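Local coordinates for protein periplasmic beta-glucosidase (Pseudomonas aeruginosa, PDB 6R5O) that probably hydrolyses terminal, non-reducing beta-D-glucosyl residues of beta-glucosides in the periplasm, releasing beta-D-glucose, at residues V655-Q660 / I689-G694. The protein carries 1 engineered substitution. Sequence-based numbering, arbitrary orientation.
Sequences VQLYLQ and IVFRLG
Leu657 and Phe691 meet in the core of the fibronectin type III-like beta-sandwich, where strand 651-660 of one sheet faces strand 688-693 of the other. The two segments run in roughly the same direction, 27° apart, with no hydrogen bond between them; alternate residues of each turn inward. CB of Leu657 sits over the centre of the Phe691 ring, 4.0 Å from the centroid and only 6° off the normal, a CH-pi contact. With CG anti to the backbone N (chi1 176°), Leu657 then runs past the ring toward the base of the phenylalanine: its CD1 lies 4.1 Å from both CG and CB of Phe691, while Leu657 CD2 continues to Leu693 CD2 at 3.8 Å. That same Leu693 methyl meets CD1 of Leu659, the two side chains approaching tip to tip. At the other end, Ile689 CD1 and Val655 CG2 also touch tip to tip, 3.7 Å apart. On the adjacent strand 712-719, Val718 packs on Val655, and Val716 on Leu657 and Leu659, and Ala639 of strand 637-645 packs on Phe691. At the ring's edge, in its plane, the carbonyl O of Val655 lies 3.7 Å from Phe691 CZ.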
loop_
_atom_site.group_PDB
_atom_site.type_symbol
_atom_site.label_atom_id
_atom_site.label_comp_id
_atom_site.label_asym_id
_atom_site.label_seq_id
_atom_site.Cartn_x
_atom_site.Cartn_y
_atom_site.Cartn_z
ATOM N N VAL A 655 18.500 2.728 -25.292
ATOM C CA VAL A 655 17.432 2.058 -26.097
ATOM C C VAL A 655 16.981 0.816 -25.319
ATOM O O VAL A 655 17.840 -0.049 -25.038
ATOM C CB VAL A 655 17.908 1.743 -27.530
ATOM C CG1 VAL A 655 16.806 1.129 -28.386
ATOM C CG2 VAL A 655 18.465 2.988 -28.203
ATOM N N GLN A 656 15.689 0.767 -24.961
ATOM C CA GLN A 656 15.100 -0.171 -23.963
ATOM C C GLN A 656 14.135 -1.132 -24.658
ATOM O O GLN A 656 13.379 -0.682 -25.549
ATOM C CB GLN A 656 14.372 0.600 -22.862
ATOM C CG GLN A 656 15.296 1.351 -21.922
ATOM C CD GLN A 656 14.690 2.649 -21.446
ATOM O OE1 GLN A 656 13.531 2.716 -21.034
ATOM N NE2 GLN A 656 15.481 3.703 -21.508
ATOM N N LEU A 657 14.176 -2.402 -24.244
ATOM C CA LEU A 657 13.353 -3.509 -24.796
ATOM C C LEU A 657 12.348 -3.955 -23.737
ATOM O O LEU A 657 12.793 -4.456 -22.671
ATOM C CB LEU A 657 14.258 -4.680 -25.178
ATOM C CG LEU A 657 13.528 -5.928 -25.669
ATOM C CD1 LEU A 657 13.300 -5.870 -27.183
ATOM C CD2 LEU A 657 14.288 -7.183 -25.256
ATOM N N TYR A 658 11.059 -3.796 -24.043
ATOM C CA TYR A 658 9.926 -4.197 -23.175
ATOM C C TYR A 658 9.165 -5.331 -23.854
ATOM O O TYR A 658 9.034 -5.300 -25.100
ATOM C CB TYR A 658 9.037 -2.992 -22.865
ATOM C CG TYR A 658 9.727 -1.933 -22.044
ATOM C CD1 TYR A 658 9.909 -2.086 -20.675
ATOM C CD2 TYR A 658 10.222 -0.782 -22.641
ATOM C CE1 TYR A 658 10.544 -1.114 -19.918
ATOM C CE2 TYR A 658 10.870 0.195 -21.898
ATOM C CZ TYR A 658 11.040 0.026 -20.532
ATOM O OH TYR A 658 11.689 0.986 -19.797
ATOM N N LEU A 659 8.730 -6.302 -23.043
ATOM C CA LEU A 659 7.916 -7.473 -23.469
ATOM C C LEU A 659 6.552 -7.439 -22.773
ATOM O O LEU A 659 6.494 -7.041 -21.588
ATOM C CB LEU A 659 8.667 -8.767 -23.131
ATOM C CG LEU A 659 9.402 -9.398 -24.314
ATOM C CD1 LEU A 659 10.319 -10.524 -23.860
ATOM C CD2 LEU A 659 8.420 -9.903 -25.366
ATOM N N GLN A 660 5.507 -7.855 -23.482
ATOM C CA GLN A 660 4.168 -8.123 -22.898
ATOM C C GLN A 660 3.655 -9.492 -23.367
ATOM O O GLN A 660 3.745 -9.771 -24.593
ATOM C CB GLN A 660 3.149 -7.037 -23.269
ATOM C CG GLN A 660 1.906 -7.092 -22.390
ATOM C CD GLN A 660 0.738 -6.285 -22.888
ATOM O OE1 GLN A 660 0.780 -5.661 -23.950
ATOM N NE2 GLN A 660 -0.326 -6.301 -22.103
ATOM N N ILE A 689 20.938 -1.600 -33.650
ATOM C CA ILE A 689 20.922 -2.398 -32.387
ATOM C C ILE A 689 20.213 -3.733 -32.643
ATOM O O ILE A 689 19.197 -3.762 -33.381
ATOM C CB ILE A 689 20.287 -1.643 -31.207
ATOM C CG1 ILE A 689 20.792 -0.193 -31.147
ATOM C CG2 ILE A 689 20.542 -2.428 -29.919
ATOM C CD1 ILE A 689 20.666 0.504 -29.804
ATOM N N VAL A 690 20.757 -4.791 -32.036
ATOM C CA VAL A 690 20.246 -6.180 -32.163
ATOM C C VAL A 690 19.956 -6.703 -30.754
ATOM O O VAL A 690 20.861 -6.676 -29.913
ATOM C CB VAL A 690 21.229 -7.063 -32.951
ATOM C CG1 VAL A 690 20.647 -8.437 -33.266
ATOM C CG2 VAL A 690 21.679 -6.367 -34.228
ATOM N N PHE A 691 18.701 -7.095 -30.528
ATOM C CA PHE A 691 18.188 -7.728 -29.288
ATOM C C PHE A 691 17.858 -9.196 -29.601
ATOM O O PHE A 691 17.158 -9.460 -30.595
ATOM C CB PHE A 691 16.981 -6.938 -28.770
ATOM C CG PHE A 691 17.327 -5.686 -28.003
ATOM C CD1 PHE A 691 17.928 -5.762 -26.751
ATOM C CD2 PHE A 691 17.030 -4.428 -28.516
ATOM C CE1 PHE A 691 18.239 -4.612 -26.033
ATOM C CE2 PHE A 691 17.351 -3.280 -27.803
ATOM C CZ PHE A 691 17.955 -3.372 -26.562
ATOM N N ARG A 692 18.380 -10.120 -28.795
ATOM C CA ARG A 692 18.159 -11.577 -28.963
ATOM C C ARG A 692 17.192 -12.047 -27.879
ATOM O O ARG A 692 17.471 -11.769 -26.686
ATOM C CB ARG A 692 19.482 -12.345 -28.891
ATOM C CG ARG A 692 20.071 -12.456 -27.487
ATOM C CD ARG A 692 21.548 -12.813 -27.468
ATOM N NE ARG A 692 21.782 -14.239 -27.657
ATOM C CZ ARG A 692 22.914 -14.873 -27.358
ATOM N NH1 ARG A 692 23.943 -14.225 -26.832
ATOM N NH2 ARG A 692 23.012 -16.172 -27.571
ATOM N N LEU A 693 16.115 -12.730 -28.293
ATOM C CA LEU A 693 14.958 -13.086 -27.428
ATOM C C LEU A 693 14.702 -14.594 -27.471
ATOM O O LEU A 693 14.168 -15.083 -28.498
ATOM C CB LEU A 693 13.717 -12.315 -27.894
ATOM C CG LEU A 693 13.565 -10.899 -27.337
ATOM C CD1 LEU A 693 12.256 -10.290 -27.819
ATOM C CD2 LEU A 693 13.641 -10.884 -25.810
ATOM N N GLY A 694 15.032 -15.277 -26.373
ATOM C CA GLY A 694 14.807 -16.720 -26.184
ATOM C C GLY A 694 13.568 -16.976 -25.349
ATOM O O GLY A 694 12.941 -16.003 -24.890
#